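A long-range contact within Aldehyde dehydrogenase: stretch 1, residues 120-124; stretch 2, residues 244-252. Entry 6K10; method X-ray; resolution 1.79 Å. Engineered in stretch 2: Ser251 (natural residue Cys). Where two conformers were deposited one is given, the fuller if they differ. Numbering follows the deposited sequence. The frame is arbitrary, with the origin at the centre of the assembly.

Stretch 1 (120-124) PFNYP
Stretch 2 (244-252) FTNAGQTSV

Contact between two segments of one aldehyde dehydrogenase chain, Pro120–Pro124 and Phe244–Val252, neither carrying a regular helix or strand across the contact. The register is set by Asn122 and Gln249, whose CA atoms lie 5.8 Å apart, and 287 Å² is buried, both sides summed. Asn122, Tyr123, Asn246, Gln249 and Thr250 are all buried, and the side-chain amides of Asn122 and Asn246 donate to backbone carbonyls, which suits polar groups in such a place. On the first stretch, Phe121 (phi/psi -87/-21), Asn122 (-80/-40) and Tyr123 (-123/72) make all the contacts; Pro120 (-90/-168) and Pro124 (-70/-18) flank them without touching.

Phe244 (-104/-1, chi1 m) is out of reach, but its O accepts from Ala247 N at 3.2 Å. Thr245 (-58/135, chi1 m) lies sideways and brings its methyl CG2 to 3.8 Å from Tyr123 OH. Asn246 has positive phi (58/27), points toward the first stretch and adopts chi1 t, chi2 27°. Its ND2 donates to Asn122 O (2.9 Å, 138°) and to Gln249 O of its own stretch (2.9 Å, 133°), so one amide ties two backbone carbonyls together; the same ND2 lies over one face of the Tyr123 ring, and Asn246 CB lies 3.5 Å from Tyr123 OH. Ala247 (55/35) and Gly248 (81/1) continue the positive phi values without touching the partner. At Gly248 a CB would jam against the preceding carbonyl O, so the backbone itself calls for glycine; Gly248 N donates to Thr245 O at 3.1 Å.

Gln249 (-88/69; chi1 m, chi2 t, chi3 110°) folds back on the turn: its N and its NE2 each donate to Asn246 O at 3.0 Å. Its OE1 meets the edge of the Phe121 ring, 3.6 Å from Phe121 CE1; Phe121, with chi1 p and chi2 83°, starts sideways but brings its ring end nearer. Gln249 O also accepts from Asn122 ND2 (3.1 Å, 154°). Asn122, pointing toward the second stretch with chi1 p and chi2 -41°, thus gives ND2 to Gln249 O and takes Asn246 ND2 on its backbone O.

Thr250 (-143/136, chi1 m) pairs its OG1 with Tyr123 OH at 2.8 Å, a hydrogen bond in which either hydroxyl could be the donor. OG1 sits near the ring plane at the edge, where the phenol oxygen can meet it. Tyr123 (chi1 m, chi2 82°) starts sideways and comes nearer at its end, and it is the residue most covered by the partner. Thr250 N closes weakly on Gly248 O at 2.9 Å. Engineered Ser251 (-70/-23, chi1 p) approaches through its backbone N, 4.2 Å from Asn122 ND2. Val252 (-108/15, chi1 m) makes no contact with the first stretch.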

ATOM      1  N   PRO A 120     -10.297 -15.296   9.253  1.00 23.82           N
ATOM      2  CA  PRO A 120     -10.609 -15.711  10.625  1.00 23.22           C
ATOM      3  C   PRO A 120     -11.973 -16.374  10.734  1.00 23.36           C
ATOM      4  O   PRO A 120     -12.592 -16.700   9.716  1.00 23.72           O
ATOM      5  CB  PRO A 120     -10.564 -14.389  11.394  1.00 21.35           C
ATOM      6  CG  PRO A 120     -11.093 -13.403  10.398  1.00 17.39           C
ATOM      7  CD  PRO A 120     -10.658 -13.886   9.025  1.00 20.25           C
ATOM      8  N   PHE A 121     -12.461 -16.565  11.961  1.00 22.01           N
ATOM      9  CA  PHE A 121     -13.654 -17.364  12.214  1.00 19.90           C
ATOM     10  C   PHE A 121     -14.964 -16.589  12.123  1.00 19.35           C
ATOM     11  O   PHE A 121     -16.016 -17.221  11.971  1.00 21.94           O
ATOM     12  CB  PHE A 121     -13.568 -18.013  13.607  1.00 17.42           C
ATOM     13  CG  PHE A 121     -13.773 -17.037  14.748  1.00 22.41           C
ATOM     14  CD1 PHE A 121     -15.048 -16.674  15.158  1.00 23.12           C
ATOM     15  CD2 PHE A 121     -12.694 -16.510  15.431  1.00 24.29           C
ATOM     16  CE1 PHE A 121     -15.241 -15.786  16.195  1.00 23.82           C
ATOM     17  CE2 PHE A 121     -12.882 -15.628  16.481  1.00 27.76           C
ATOM     18  CZ  PHE A 121     -14.159 -15.269  16.866  1.00 25.08           C
ATOM     19  N   ASN A 122     -14.947 -15.257  12.253  1.00 20.56           N
ATOM     20  CA  ASN A 122     -16.183 -14.546  12.564  1.00 23.23           C
ATOM     21  C   ASN A 122     -17.075 -14.330  11.346  1.00 22.78           C
ATOM     22  O   ASN A 122     -18.300 -14.454  11.455  1.00 20.86           O
ATOM     23  CB  ASN A 122     -15.865 -13.215  13.256  1.00 24.22           C
ATOM     24  CG  ASN A 122     -14.992 -12.299  12.422  1.00 25.27           C
ATOM     25  OD1 ASN A 122     -14.041 -12.735  11.780  1.00 25.48           O
ATOM     26  ND2 ASN A 122     -15.305 -11.006  12.448  1.00 21.81           N
ATOM     27  N   TYR A 123     -16.501 -14.000  10.193  1.00 20.34           N
ATOM     28  CA  TYR A 123     -17.208 -14.050   8.916  1.00 21.09           C
ATOM     29  C   TYR A 123     -16.395 -14.970   8.015  1.00 19.83           C
ATOM     30  O   TYR A 123     -15.739 -14.523   7.064  1.00 18.60           O
ATOM     31  CB  TYR A 123     -17.403 -12.664   8.309  1.00 20.38           C
ATOM     32  CG  TYR A 123     -18.300 -11.785   9.152  1.00 21.29           C
ATOM     33  CD1 TYR A 123     -17.798 -11.107  10.254  1.00 21.16           C
ATOM     34  CD2 TYR A 123     -19.652 -11.654   8.862  1.00 24.86           C
ATOM     35  CE1 TYR A 123     -18.610 -10.313  11.036  1.00 20.43           C
ATOM     36  CE2 TYR A 123     -20.474 -10.858   9.638  1.00 22.29           C
ATOM     37  CZ  TYR A 123     -19.948 -10.191  10.724  1.00 21.98           C
ATOM     38  OH  TYR A 123     -20.759  -9.399  11.503  1.00 22.07           O
ATOM     39  N   PRO A 124     -16.420 -16.275   8.300  1.00 20.52           N
ATOM     40  CA  PRO A 124     -15.404 -17.178   7.739  1.00 20.57           C
ATOM     41  C   PRO A 124     -15.547 -17.402   6.252  1.00 21.72           C
ATOM     42  O   PRO A 124     -14.583 -17.843   5.613  1.00 20.76           O
ATOM     43  CB  PRO A 124     -15.627 -18.476   8.524  1.00 24.80           C
ATOM     44  CG  PRO A 124     -17.077 -18.436   8.898  1.00 24.36           C
ATOM     45  CD  PRO A 124     -17.421 -16.988   9.113  1.00 24.27           C
ATOM     46  N   PHE A 244     -24.885  -6.289  17.970  1.00 22.60           N
ATOM     47  CA  PHE A 244     -25.363  -7.628  18.285  1.00 23.26           C
ATOM     48  C   PHE A 244     -25.626  -8.484  17.053  1.00 21.41           C
ATOM     49  O   PHE A 244     -26.011  -9.649  17.195  1.00 22.58           O
ATOM     50  CB  PHE A 244     -26.603  -7.519  19.173  1.00 22.12           C
ATOM     51  CG  PHE A 244     -26.301  -6.893  20.500  1.00 19.16           C
ATOM     52  CD1 PHE A 244     -25.563  -7.587  21.445  1.00 18.51           C
ATOM     53  CD2 PHE A 244     -26.685  -5.593  20.778  1.00 19.09           C
ATOM     54  CE1 PHE A 244     -25.246  -7.009  22.659  1.00 18.39           C
ATOM     55  CE2 PHE A 244     -26.373  -5.010  21.993  1.00 20.24           C
ATOM     56  CZ  PHE A 244     -25.654  -5.721  22.935  1.00 21.34           C
ATOM     57  N   THR A 245     -25.416  -7.941  15.858  1.00 20.25           N
ATOM     58  CA  THR A 245     -25.190  -8.780  14.691  1.00 20.12           C
ATOM     59  C   THR A 245     -23.988  -9.685  14.943  1.00 18.76           C
ATOM     60  O   THR A 245     -22.960  -9.241  15.463  1.00 25.56           O
ATOM     61  CB  THR A 245     -24.951  -7.908  13.453  1.00 21.70           C
ATOM     62  OG1 THR A 245     -26.171  -7.254  13.080  1.00 20.97           O
ATOM     63  CG2 THR A 245     -24.443  -8.743  12.282  1.00 25.86           C
ATOM     64  N   ASN A 246     -24.133 -10.965  14.594  1.00 19.14           N
ATOM     65  CA  ASN A 246     -23.083 -11.974  14.776  1.00 20.18           C
ATOM     66  C   ASN A 246     -22.660 -12.099  16.237  1.00 20.17           C
ATOM     67  O   ASN A 246     -21.523 -12.479  16.533  1.00 21.75           O
ATOM     68  CB  ASN A 246     -21.866 -11.684  13.890  1.00 19.88           C
ATOM     69  CG  ASN A 246     -21.055 -12.932  13.584  1.00 21.32           C
ATOM     70  OD1 ASN A 246     -21.583 -14.045  13.577  1.00 20.94           O
ATOM     71  ND2 ASN A 246     -19.764 -12.750  13.334  1.00 19.72           N
ATOM     72  N   ALA A 247     -23.573 -11.778  17.156  1.00 20.49           N
ATOM     73  CA  ALA A 247     -23.317 -11.847  18.596  1.00 21.34           C
ATOM     74  C   ALA A 247     -22.082 -11.037  18.986  1.00 22.43           C
ATOM     75  O   ALA A 247     -21.321 -11.415  19.877  1.00 23.02           O
ATOM     76  CB  ALA A 247     -23.187 -13.298  19.066  1.00 23.31           C
ATOM     77  N   GLY A 248     -21.874  -9.913  18.305  1.00 18.22           N
ATOM     78  CA  GLY A 248     -20.769  -9.031  18.625  1.00 20.28           C
ATOM     79  C   GLY A 248     -19.426  -9.431  18.059  1.00 19.98           C
ATOM     80  O   GLY A 248     -18.437  -8.730  18.308  1.00 20.38           O
ATOM     81  N   GLN A 249     -19.354 -10.520  17.298  1.00 19.38           N
ATOM     82  CA  GLN A 249     -18.082 -11.024  16.784  1.00 22.02           C
ATOM     83  C   GLN A 249     -17.768 -10.346  15.447  1.00 21.97           C
ATOM     84  O   GLN A 249     -17.772 -10.953  14.375  1.00 18.46           O
ATOM     85  CB  GLN A 249     -18.135 -12.542  16.675  1.00 24.72           C
ATOM     86  CG  GLN A 249     -18.490 -13.194  18.010  1.00 22.16           C
ATOM     87  CD  GLN A 249     -18.815 -14.669  17.900  1.00 21.53           C
ATOM     88  OE1 GLN A 249     -18.052 -15.520  18.356  1.00 21.46           O
ATOM     89  NE2 GLN A 249     -19.964 -14.979  17.308  1.00 21.70           N
ATOM     90  N   THR A 250     -17.486  -9.049  15.541  1.00 20.86           N
ATOM     91  CA  THR A 250     -17.239  -8.206  14.380  1.00 18.38           C
ATOM     92  C   THR A 250     -16.141  -7.208  14.715  1.00 17.48           C
ATOM     93  O   THR A 250     -16.145  -6.609  15.793  1.00 18.31           O
ATOM     94  CB  THR A 250     -18.512  -7.462  13.951  1.00 20.32           C
ATOM     95  OG1 THR A 250     -19.592  -8.395  13.826  1.00 21.95           O
ATOM     96  CG2 THR A 250     -18.303  -6.757  12.620  1.00 22.57           C
ATOM     97  N   SER A 251     -15.202  -7.034  13.782  1.00 20.06           N
ATOM     98  CA  SER A 251     -14.090  -6.126  14.031  0.52 22.56           C
ATOM     99  C   SER A 251     -14.527  -4.668  14.055  1.00 22.11           C
ATOM    100  O   SER A 251     -13.850  -3.837  14.670  1.00 21.67           O
ATOM    101  CB  SER A 251     -12.996  -6.343  12.986  0.52 23.00           C
ATOM    102  OG  SER A 251     -13.468  -6.044  11.684  0.52 21.08           O
ATOM    103  N   VAL A 252     -15.644  -4.338  13.415  1.00 20.61           N
ATOM    104  CA  VAL A 252     -16.167  -2.978  13.422  1.00 18.38           C
ATOM    105  C   VAL A 252     -17.425  -2.877  14.285  1.00 22.14           C
ATOM    106  O   VAL A 252     -18.159  -1.894  14.202  1.00 24.50           O
ATOM    107  CB  VAL A 252     -16.419  -2.467  11.994  1.00 17.90           C
ATOM    108  CG1 VAL A 252     -15.129  -2.514  11.180  1.00 19.79           C
ATOM    109  CG2 VAL A 252     -17.496  -3.285  11.322  1.00 17.30           C
TER